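Protein Bug27 (Bordetella pertussis, PDB 2QPQ) probably binds a small solute in the periplasm, as a Venus-flytrap receptor of the Bug family, for uptake by a tripartite tricarboxylate-type transporter. Local coordinates at residues G48-R56 with N78-F87; E225-L233 with F278-F289. One frame throughout, in Å; residues are numbered along the deposited sequence.

Overall arrangement
Both contacts use alpha/beta elements of the Venus-flytrap fold, but at different depths. Contact 1 lies about 16 Å from the centre of the chain (centre to centre) and is only partly buried: the turn before helix 52-59 and its first turns meet the end of helix 74-81 and the loop after it, through aromatic rings, asparagine amides and a solvent-exposed arginine. Contact 2, about 9 Å from the centre, is a core contact in which helix 275-296 lies across strand 227-235 of the sheet; there aromatic and aliphatic packing runs beside a tryptophan-aspartate hydrogen bond and two waters that bridge polar groups. The contacts share no helix or strand, yet they touch where Pro79 packs against Ile286.

Contact 1. Residues G48-R56 with N78-F87; sequences GASGNVGAR and NPGVFRNLPF
The backbones of 48-56 and 78-87 come nearest at Arg56 and Phe87, whose CA atoms are 6.3 Å apart, and stay wider at Asn52 and Leu85, so mainly side chains fill the gap. Helix 52-59 is the helix of a beta-alpha-beta crossover between strands 41-45 and 67-72, which flank strand 10-14 in parallel in this alpha/beta domain, and Gly51 is its N-cap. Gly48 O accepts from both Gly51 N and Val53 N, closing the turn before the helix. Asn52 is the main side chain on the helix side. It leaves with CG anti to the carbonyl carbon (chi1 -70°), and the outer end of its amide lies over the centre of the Phe82 ring, 3.2 Å above the plane, with the two planes steeply inclined. At the edge of the same ring sits the hydroxyl of Ser50, OG 3.8 Å from Phe82 CZ. The amide of Asn78 comes up beside both Ser50 O and the Asn52 amide, while Leu85 CD1 meets the Asn52 side chain from about a right angle. Phe87 holds CG between its backbone N and carbonyl carbon (chi1 46°), which turns the ring back to the helix: Ala55 CB is 3.5 Å from Phe87 CZ, and Asn52 O approaches the ring edge, 3.6 Å from Phe87 CE2. Leu85 packs on one face of this ring, and Phe93 pairs with it edge-to-face. Where helix 74-81 ends, the backbone of Val81 is hydrogen-bonded to Val300 of the C-terminal tail. At the solvent side the arginine chain slants across the proline, with Arg56 NE 3.5 Å from Pro86 CB.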
loop_
_atom_site.group_PDB
_atom_site.type_symbol
_atom_site.label_atom_id
_atom_site.label_comp_id
_atom_site.label_asym_id
_atom_site.label_seq_id
_atom_site.Cartn_x
_atom_site.Cartn_y
_atom_site.Cartn_z
ATOM N N GLY A 48 1.437 7.078 13.971
ATOM C CA GLY A 48 2.079 6.230 14.988
ATOM C C GLY A 48 1.716 4.772 14.884
ATOM O O GLY A 48 0.549 4.433 14.601
ATOM N N ALA A 49 2.733 3.924 15.090
ATOM C CA ALA A 49 2.618 2.459 15.173
ATOM C C ALA A 49 1.978 1.919 13.897
ATOM O O ALA A 49 0.965 1.209 13.950
ATOM C CB ALA A 49 1.788 2.043 16.395
ATOM N N SER A 50 2.573 2.278 12.764
ATOM C CA SER A 50 2.128 1.807 11.436
ATOM C C SER A 50 0.649 2.104 11.138
ATOM O O SER A 50 0.014 1.391 10.387
ATOM C CB SER A 50 2.427 0.310 11.282
ATOM O OG SER A 50 3.809 0.074 11.534
ATOM N N GLY A 51 0.121 3.166 11.730
ATOM C CA GLY A 51 -1.238 3.578 11.478
ATOM C C GLY A 51 -2.168 3.185 12.619
ATOM O O GLY A 51 -3.343 3.544 12.609
ATOM N N ASN A 52 -1.668 2.448 13.599
ATOM C CA ASN A 52 -2.557 1.972 14.695
ATOM C C ASN A 52 -3.086 3.104 15.555
ATOM O O ASN A 52 -4.211 3.033 16.097
ATOM C CB ASN A 52 -1.832 0.925 15.547
ATOM C CG ASN A 52 -1.632 -0.371 14.823
ATOM O OD1 ASN A 52 -2.331 -0.682 13.858
ATOM N ND2 ASN A 52 -0.700 -1.173 15.305
ATOM N N VAL A 53 -2.299 4.177 15.667
ATOM C CA VAL A 53 -2.726 5.299 16.510
ATOM C C VAL A 53 -3.937 5.918 15.830
ATOM O O VAL A 53 -4.972 6.118 16.466
ATOM C CB VAL A 53 -1.599 6.335 16.768
ATOM C CG1 VAL A 53 -2.130 7.690 17.385
ATOM C CG2 VAL A 53 -0.476 5.707 17.652
ATOM N N GLY A 54 -3.801 6.209 14.542
ATOM C CA GLY A 54 -4.911 6.791 13.785
ATOM C C GLY A 54 -6.122 5.867 13.751
ATOM O O GLY A 54 -7.252 6.335 13.860
ATOM N N ALA A 55 -5.887 4.561 13.577
ATOM C CA ALA A 55 -6.976 3.597 13.535
ATOM C C ALA A 55 -7.743 3.582 14.872
ATOM O O ALA A 55 -8.965 3.653 14.888
ATOM C CB ALA A 55 -6.460 2.160 13.150
ATOM N N ARG A 56 -7.027 3.540 15.994
ATOM C CA ARG A 56 -7.709 3.492 17.294
ATOM C C ARG A 56 -8.543 4.763 17.500
ATOM O O ARG A 56 -9.648 4.715 18.020
ATOM C CB ARG A 56 -6.677 3.362 18.411
ATOM C CG ARG A 56 -7.311 3.022 19.775
ATOM C CD ARG A 56 -6.296 3.243 20.874
ATOM N NE ARG A 56 -6.464 2.306 21.994
ATOM C CZ ARG A 56 -5.728 2.337 23.103
ATOM N NH1 ARG A 56 -4.782 3.266 23.245
ATOM N NH2 ARG A 56 -5.943 1.446 24.077
ATOM N N ASN A 78 -1.373 -5.228 9.651
ATOM C CA ASN A 78 -1.176 -4.979 11.074
ATOM C C ASN A 78 -1.730 -6.007 12.059
ATOM O O ASN A 78 -1.062 -6.279 13.070
ATOM C CB ASN A 78 -1.643 -3.561 11.438
ATOM C CG ASN A 78 -0.707 -2.471 10.930
ATOM O OD1 ASN A 78 -1.039 -1.294 10.987
ATOM N ND2 ASN A 78 0.445 -2.850 10.453
ATOM N N PRO A 79 -2.945 -6.560 11.814
ATOM C CA PRO A 79 -3.455 -7.513 12.779
ATOM C C PRO A 79 -2.532 -8.729 12.966
ATOM O O PRO A 79 -2.456 -9.223 14.074
ATOM C CB PRO A 79 -4.844 -7.892 12.209
ATOM C CG PRO A 79 -5.221 -6.643 11.385
ATOM C CD PRO A 79 -3.930 -6.325 10.737
ATOM N N GLY A 80 -1.821 -9.163 11.915
ATOM C CA GLY A 80 -0.947 -10.329 12.014
ATOM C C GLY A 80 0.400 -10.038 12.661
ATOM O O GLY A 80 1.030 -10.954 13.184
ATOM N N VAL A 81 0.828 -8.777 12.687
ATOM C CA VAL A 81 2.193 -8.414 13.100
ATOM C C VAL A 81 2.277 -7.606 14.393
ATOM O O VAL A 81 3.389 -7.350 14.896
ATOM C CB VAL A 81 2.980 -7.656 11.978
ATOM C CG1 VAL A 81 3.124 -8.548 10.711
ATOM C CG2 VAL A 81 2.337 -6.283 11.645
ATOM N N PHE A 82 1.125 -7.175 14.912
ATOM C CA PHE A 82 1.079 -6.568 16.219
ATOM C C PHE A 82 0.541 -7.556 17.223
ATOM O O PHE A 82 -0.456 -8.202 16.953
ATOM C CB PHE A 82 0.290 -5.251 16.213
ATOM C CG PHE A 82 1.052 -4.130 15.584
ATOM C CD1 PHE A 82 1.054 -3.975 14.194
ATOM C CD2 PHE A 82 1.786 -3.255 16.378
ATOM C CE1 PHE A 82 1.785 -2.954 13.608
ATOM C CE2 PHE A 82 2.520 -2.234 15.828
ATOM C CZ PHE A 82 2.526 -2.071 14.421
ATOM N N ARG A 83 1.229 -7.674 18.358
ATOM C CA ARG A 83 0.889 -8.662 19.408
ATOM C C ARG A 83 -0.469 -8.368 20.039
ATOM O O ARG A 83 -1.278 -9.286 20.241
ATOM C CB ARG A 83 1.998 -8.742 20.479
ATOM C CG ARG A 83 3.367 -9.210 19.907
ATOM C CD ARG A 83 4.528 -9.260 20.955
ATOM N NE ARG A 83 5.811 -9.549 20.290
ATOM C CZ ARG A 83 6.220 -10.774 19.962
ATOM N NH1 ARG A 83 5.457 -11.819 20.246
ATOM N NH2 ARG A 83 7.377 -10.953 19.339
ATOM N N ASN A 84 -0.746 -7.089 20.291
ATOM C CA ASN A 84 -1.965 -6.687 21.004
ATOM C C ASN A 84 -2.631 -5.473 20.364
ATOM O O ASN A 84 -2.605 -4.367 20.924
ATOM C CB ASN A 84 -1.670 -6.361 22.470
ATOM C CG ASN A 84 -1.016 -7.508 23.225
ATOM O OD1 ASN A 84 0.194 -7.465 23.519
ATOM N ND2 ASN A 84 -1.807 -8.524 23.570
ATOM N N LEU A 85 -3.220 -5.664 19.191
ATOM C CA LEU A 85 -3.927 -4.566 18.509
ATOM C C LEU A 85 -5.046 -4.054 19.383
ATOM O O LEU A 85 -5.852 -4.832 19.843
ATOM C CB LEU A 85 -4.504 -5.094 17.199
ATOM C CG LEU A 85 -4.603 -4.225 15.961
ATOM C CD1 LEU A 85 -3.254 -3.750 15.574
ATOM C CD2 LEU A 85 -5.261 -5.041 14.867
ATOM N N PRO A 86 -5.128 -2.726 19.577
ATOM C CA PRO A 86 -6.068 -2.086 20.498
ATOM C C PRO A 86 -7.501 -1.890 19.937
ATOM O O PRO A 86 -8.280 -1.070 20.459
ATOM C CB PRO A 86 -5.398 -0.743 20.763
ATOM C CG PRO A 86 -4.696 -0.420 19.456
ATOM C CD PRO A 86 -4.294 -1.746 18.853
ATOM N N PHE A 87 -7.852 -2.655 18.902
ATOM C CA PHE A 87 -9.169 -2.586 18.270
ATOM C C PHE A 87 -9.396 -3.878 17.505
ATOM O O PHE A 87 -8.477 -4.683 17.324
ATOM C CB PHE A 87 -9.300 -1.377 17.331
ATOM C CG PHE A 87 -8.109 -1.196 16.408
ATOM C CD1 PHE A 87 -7.964 -2.000 15.267
ATOM C CD2 PHE A 87 -7.148 -0.255 16.689
ATOM C CE1 PHE A 87 -6.855 -1.831 14.405
ATOM C CE2 PHE A 87 -6.022 -0.110 15.846
ATOM C CZ PHE A 87 -5.891 -0.913 14.723
#

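Contact 2. Residues E225-L233 with F278-F289; sequences ELNQWHGLL and FQKMVETDIDRF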
loop_
_atom_site.group_PDB
_atom_site.type_symbol
_atom_site.label_atom_id
_atom_site.label_comp_id
_atom_site.label_asym_id
_atom_site.label_seq_id
_atom_site.Cartn_x
_atom_site.Cartn_y
_atom_site.Cartn_z
ATOM N N GLU A 225 0.514 -12.387 -6.194
ATOM C CA GLU A 225 0.146 -10.992 -6.389
ATOM C C GLU A 225 0.143 -10.265 -5.062
ATOM O O GLU A 225 -0.203 -10.836 -4.028
ATOM C CB GLU A 225 -1.205 -10.832 -7.118
ATOM C CG GLU A 225 -2.383 -11.429 -6.390
ATOM C CD GLU A 225 -3.636 -10.594 -6.593
ATOM O OE1 GLU A 225 -4.530 -11.075 -7.329
ATOM O OE2 GLU A 225 -3.709 -9.461 -6.043
ATOM N N LEU A 226 0.538 -9.001 -5.079
ATOM C CA LEU A 226 0.425 -8.196 -3.873
ATOM C C LEU A 226 0.295 -6.731 -4.244
ATOM O O LEU A 226 1.273 -5.960 -4.195
ATOM C CB LEU A 226 1.583 -8.472 -2.898
ATOM C CG LEU A 226 1.662 -7.742 -1.520
ATOM C CD1 LEU A 226 0.344 -7.337 -0.919
ATOM C CD2 LEU A 226 2.476 -8.528 -0.502
ATOM N N ASN A 227 -0.924 -6.355 -4.621
ATOM C CA ASN A 227 -1.238 -4.993 -5.011
ATOM C C ASN A 227 -1.749 -4.178 -3.808
ATOM O O ASN A 227 -2.679 -4.592 -3.137
ATOM C CB ASN A 227 -2.278 -5.035 -6.146
ATOM C CG ASN A 227 -2.128 -3.906 -7.143
ATOM O OD1 ASN A 227 -1.420 -2.928 -6.913
ATOM N ND2 ASN A 227 -2.864 -4.001 -8.236
ATOM N N GLN A 228 -1.133 -3.030 -3.541
ATOM C CA GLN A 228 -1.534 -2.208 -2.410
ATOM C C GLN A 228 -2.715 -1.308 -2.766
ATOM O O GLN A 228 -2.652 -0.541 -3.700
ATOM C CB GLN A 228 -0.365 -1.357 -1.954
ATOM C CG GLN A 228 -0.621 -0.364 -0.815
ATOM C CD GLN A 228 0.689 0.213 -0.329
ATOM O OE1 GLN A 228 1.605 -0.538 -0.041
ATOM N NE2 GLN A 228 0.812 1.525 -0.301
ATOM N N TRP A 229 -3.770 -1.409 -1.990
ATOM C CA TRP A 229 -4.956 -0.545 -2.110
ATOM C C TRP A 229 -4.844 0.603 -1.144
ATOM O O TRP A 229 -4.015 0.583 -0.202
ATOM C CB TRP A 229 -6.261 -1.339 -1.869
ATOM C CG TRP A 229 -6.263 -2.394 -0.752
ATOM C CD1 TRP A 229 -6.218 -3.758 -0.927
ATOM C CD2 TRP A 229 -6.411 -2.186 0.673
ATOM N NE1 TRP A 229 -6.292 -4.386 0.288
ATOM C CE2 TRP A 229 -6.406 -3.454 1.280
ATOM C CE3 TRP A 229 -6.505 -1.045 1.490
ATOM C CZ2 TRP A 229 -6.527 -3.647 2.698
ATOM C CZ3 TRP A 229 -6.611 -1.238 2.922
ATOM C CH2 TRP A 229 -6.601 -2.546 3.486
ATOM N N HIS A 230 -5.689 1.602 -1.380
ATOM C CA HIS A 230 -5.671 2.875 -0.668
ATOM C C HIS A 230 -7.123 3.292 -0.615
ATOM O O HIS A 230 -7.772 3.431 -1.655
ATOM C CB HIS A 230 -4.897 3.958 -1.420
ATOM C CG HIS A 230 -3.478 3.594 -1.728
ATOM N ND1 HIS A 230 -3.141 2.797 -2.802
ATOM C CD2 HIS A 230 -2.313 3.925 -1.118
ATOM C CE1 HIS A 230 -1.829 2.614 -2.811
ATOM N NE2 HIS A 230 -1.303 3.301 -1.815
ATOM N N GLY A 231 -7.645 3.492 0.587
ATOM C CA GLY A 231 -9.034 3.857 0.674
ATOM C C GLY A 231 -9.369 4.437 1.998
ATOM O O GLY A 231 -8.464 4.746 2.800
ATOM N N LEU A 232 -10.688 4.606 2.197
ATOM C CA LEU A 232 -11.224 5.253 3.357
ATOM C C LEU A 232 -12.155 4.283 4.062
ATOM O O LEU A 232 -12.989 3.594 3.410
ATOM C CB LEU A 232 -11.990 6.545 2.929
ATOM C CG LEU A 232 -11.005 7.686 2.516
ATOM C CD1 LEU A 232 -11.648 8.745 1.644
ATOM C CD2 LEU A 232 -10.376 8.357 3.740
ATOM N N LEU A 233 -11.991 4.247 5.388
ATOM C CA LEU A 233 -12.884 3.509 6.303
ATOM C C LEU A 233 -13.561 4.483 7.250
ATOM O O LEU A 233 -13.098 5.634 7.394
ATOM C CB LEU A 233 -12.101 2.473 7.138
ATOM C CG LEU A 233 -11.026 1.614 6.463
ATOM C CD1 LEU A 233 -10.304 0.662 7.450
ATOM C CD2 LEU A 233 -11.648 0.787 5.297
ATOM N N PHE A 278 -15.064 -3.285 -0.952
ATOM C CA PHE A 278 -13.836 -2.884 -0.285
ATOM C C PHE A 278 -13.772 -3.588 1.091
ATOM O O PHE A 278 -12.705 -4.063 1.508
ATOM C CB PHE A 278 -13.719 -1.323 -0.190
ATOM C CG PHE A 278 -12.401 -0.821 0.399
ATOM C CD1 PHE A 278 -11.212 -1.567 0.249
ATOM C CD2 PHE A 278 -12.336 0.406 1.040
ATOM C CE1 PHE A 278 -10.009 -1.104 0.764
ATOM C CE2 PHE A 278 -11.124 0.880 1.565
ATOM C CZ PHE A 278 -9.959 0.106 1.425
ATOM N N GLN A 279 -14.900 -3.643 1.791
ATOM C CA GLN A 279 -14.959 -4.356 3.071
ATOM C C GLN A 279 -14.519 -5.801 2.928
ATOM O O GLN A 279 -13.755 -6.324 3.761
ATOM C CB GLN A 279 -16.362 -4.313 3.715
ATOM C CG GLN A 279 -16.418 -4.962 5.133
ATOM C CD GLN A 279 -15.573 -4.195 6.125
ATOM O OE1 GLN A 279 -15.480 -2.986 6.029
ATOM N NE2 GLN A 279 -14.918 -4.887 7.044
ATOM N N LYS A 280 -15.011 -6.464 1.879
ATOM C CA LYS A 280 -14.576 -7.827 1.624
ATOM C C LYS A 280 -13.056 -7.916 1.379
ATOM O O LYS A 280 -12.402 -8.831 1.889
ATOM C CB LYS A 280 -15.370 -8.422 0.463
ATOM C CG LYS A 280 -15.205 -9.957 0.233
ATOM C CD LYS A 280 -15.839 -10.801 1.335
ATOM C CE LYS A 280 -15.699 -12.313 1.008
ATOM N NZ LYS A 280 -15.698 -13.130 2.252
ATOM N N MET A 281 -12.512 -6.978 0.594
ATOM C CA MET A 281 -11.074 -6.955 0.300
ATOM C C MET A 281 -10.275 -6.787 1.586
ATOM O O MET A 281 -9.283 -7.479 1.781
ATOM C CB MET A 281 -10.726 -5.779 -0.624
ATOM C CG MET A 281 -11.575 -5.616 -1.882
ATOM S SD MET A 281 -11.052 -4.216 -2.907
ATOM C CE MET A 281 -9.232 -4.386 -2.665
ATOM N N VAL A 282 -10.715 -5.871 2.458
ATOM C CA VAL A 282 -10.025 -5.621 3.746
ATOM C C VAL A 282 -9.979 -6.934 4.541
ATOM O O VAL A 282 -8.926 -7.339 5.015
ATOM C CB VAL A 282 -10.697 -4.488 4.600
ATOM C CG1 VAL A 282 -10.105 -4.408 6.052
ATOM C CG2 VAL A 282 -10.589 -3.140 3.914
ATOM N N GLU A 283 -11.115 -7.600 4.677
ATOM C CA GLU A 283 -11.184 -8.829 5.508
ATOM C C GLU A 283 -10.401 -9.992 4.896
ATOM O O GLU A 283 -9.712 -10.726 5.584
ATOM C CB GLU A 283 -12.666 -9.189 5.771
ATOM C CG GLU A 283 -13.307 -8.143 6.683
ATOM C CD GLU A 283 -14.741 -8.482 7.104
ATOM O OE1 GLU A 283 -15.046 -9.695 7.163
ATOM O OE2 GLU A 283 -15.526 -7.541 7.413
ATOM N N THR A 284 -10.512 -10.141 3.584
ATOM C CA THR A 284 -9.760 -11.156 2.850
ATOM C C THR A 284 -8.242 -10.949 2.991
ATOM O O THR A 284 -7.508 -11.907 3.173
ATOM C CB THR A 284 -10.135 -11.128 1.372
ATOM O OG1 THR A 284 -11.511 -11.510 1.258
ATOM C CG2 THR A 284 -9.251 -12.080 0.565
ATOM N N ASP A 285 -7.792 -9.693 2.931
ATOM C CA ASP A 285 -6.357 -9.408 2.995
ATOM C C ASP A 285 -5.855 -9.556 4.427
ATOM O O ASP A 285 -4.737 -9.971 4.660
ATOM C CB ASP A 285 -6.045 -8.030 2.417
ATOM C CG ASP A 285 -5.887 -8.054 0.889
ATOM O OD1 ASP A 285 -5.974 -9.154 0.277
ATOM O OD2 ASP A 285 -5.648 -6.987 0.293
ATOM N N ILE A 286 -6.697 -9.224 5.389
ATOM C CA ILE A 286 -6.338 -9.457 6.773
ATOM C C ILE A 286 -6.020 -10.932 6.932
ATOM O O ILE A 286 -4.964 -11.284 7.482
ATOM C CB ILE A 286 -7.466 -9.030 7.735
ATOM C CG1 ILE A 286 -7.485 -7.490 7.846
ATOM C CG2 ILE A 286 -7.230 -9.680 9.143
ATOM C CD1 ILE A 286 -8.639 -6.915 8.654
ATOM N N ASP A 287 -6.917 -11.787 6.434
ATOM C CA ASP A 287 -6.759 -13.246 6.574
ATOM C C ASP A 287 -5.505 -13.731 5.854
ATOM O O ASP A 287 -4.736 -14.502 6.378
ATOM C CB ASP A 287 -8.011 -13.958 6.039
ATOM C CG ASP A 287 -9.249 -13.752 6.937
ATOM O OD1 ASP A 287 -9.121 -13.299 8.114
ATOM O OD2 ASP A 287 -10.364 -14.076 6.456
ATOM N N ARG A 288 -5.309 -13.247 4.643
ATOM C CA ARG A 288 -4.200 -13.672 3.810
ATOM C C ARG A 288 -2.844 -13.219 4.384
ATOM O O ARG A 288 -1.875 -13.994 4.433
ATOM C CB ARG A 288 -4.444 -13.125 2.410
ATOM C CG ARG A 288 -3.272 -13.104 1.506
ATOM C CD ARG A 288 -3.531 -12.017 0.498
ATOM N NE ARG A 288 -2.514 -12.110 -0.531
ATOM C CZ ARG A 288 -2.227 -11.144 -1.378
ATOM N NH1 ARG A 288 -2.852 -9.967 -1.301
ATOM N NH2 ARG A 288 -1.308 -11.376 -2.284
ATOM N N PHE A 289 -2.786 -11.967 4.836
ATOM C CA PHE A 289 -1.524 -11.429 5.348
ATOM C C PHE A 289 -1.208 -12.084 6.662
ATOM O O PHE A 289 -0.052 -12.362 6.955
ATOM C CB PHE A 289 -1.596 -9.896 5.513
ATOM C CG PHE A 289 -1.659 -9.167 4.199
ATOM C CD1 PHE A 289 -1.059 -9.724 3.067
ATOM C CD2 PHE A 289 -2.312 -7.938 4.080
ATOM C CE1 PHE A 289 -1.111 -9.088 1.851
ATOM C CE2 PHE A 289 -2.332 -7.243 2.827
ATOM C CZ PHE A 289 -1.752 -7.830 1.725
HETATM O O HOH W 1 -3.069 -8.067 -3.869
HETATM O O HOH W 2 -3.125 -5.560 -0.491
#
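Asp285 OD2 is gripped twice: by the indole N-H of Trp229, with NE1 2.7 Å from OD2 and an N-H...O angle of 157°, and by a water that also donates to Asn227 O. Ring and carboxylate are nearly coplanar, and the indole meets OD2 on its anti side, somewhat out of the carboxylate plane. The other oxygen, Asp285 OD1, lies 3.6 Å from Arg288 NH1, but the end of Arg288 is modelled too close to Glu225 O, so this long salt bridge is uncertain. A second water accepts from Asn227 N and donates to Glu225 OE2, 2.7 Å away. Trp229 owes its reach to CG lying between the backbone N and carbonyl carbon (chi1 40°), which swings the indole toward the helix. Phe278 turns its edge to the six-membered ring in a T-shaped stack, centroids 5.2 Å apart and planes at 82°. Met281 CE closes on Trp229 CD1 at 3.5 Å, and Val282 CG2 lies near Trp229 CH2. The Phe278 ring fits where Gly231 has no side chain, its CE2 3.7 Å from Gly231 CA. At the other end Leu226 CD1 meets Phe289 CZ at 3.4 Å. Gln228 and His230 point away from the helix, and Gln228 NE2 hydrogen-bonds a citrate that probably came from the crystallisation liquor. A helix laid across a central strand flanked antiparallel by strands 67-72 and 93-109 fits the alpha/beta layering of the Venus-flytrap fold.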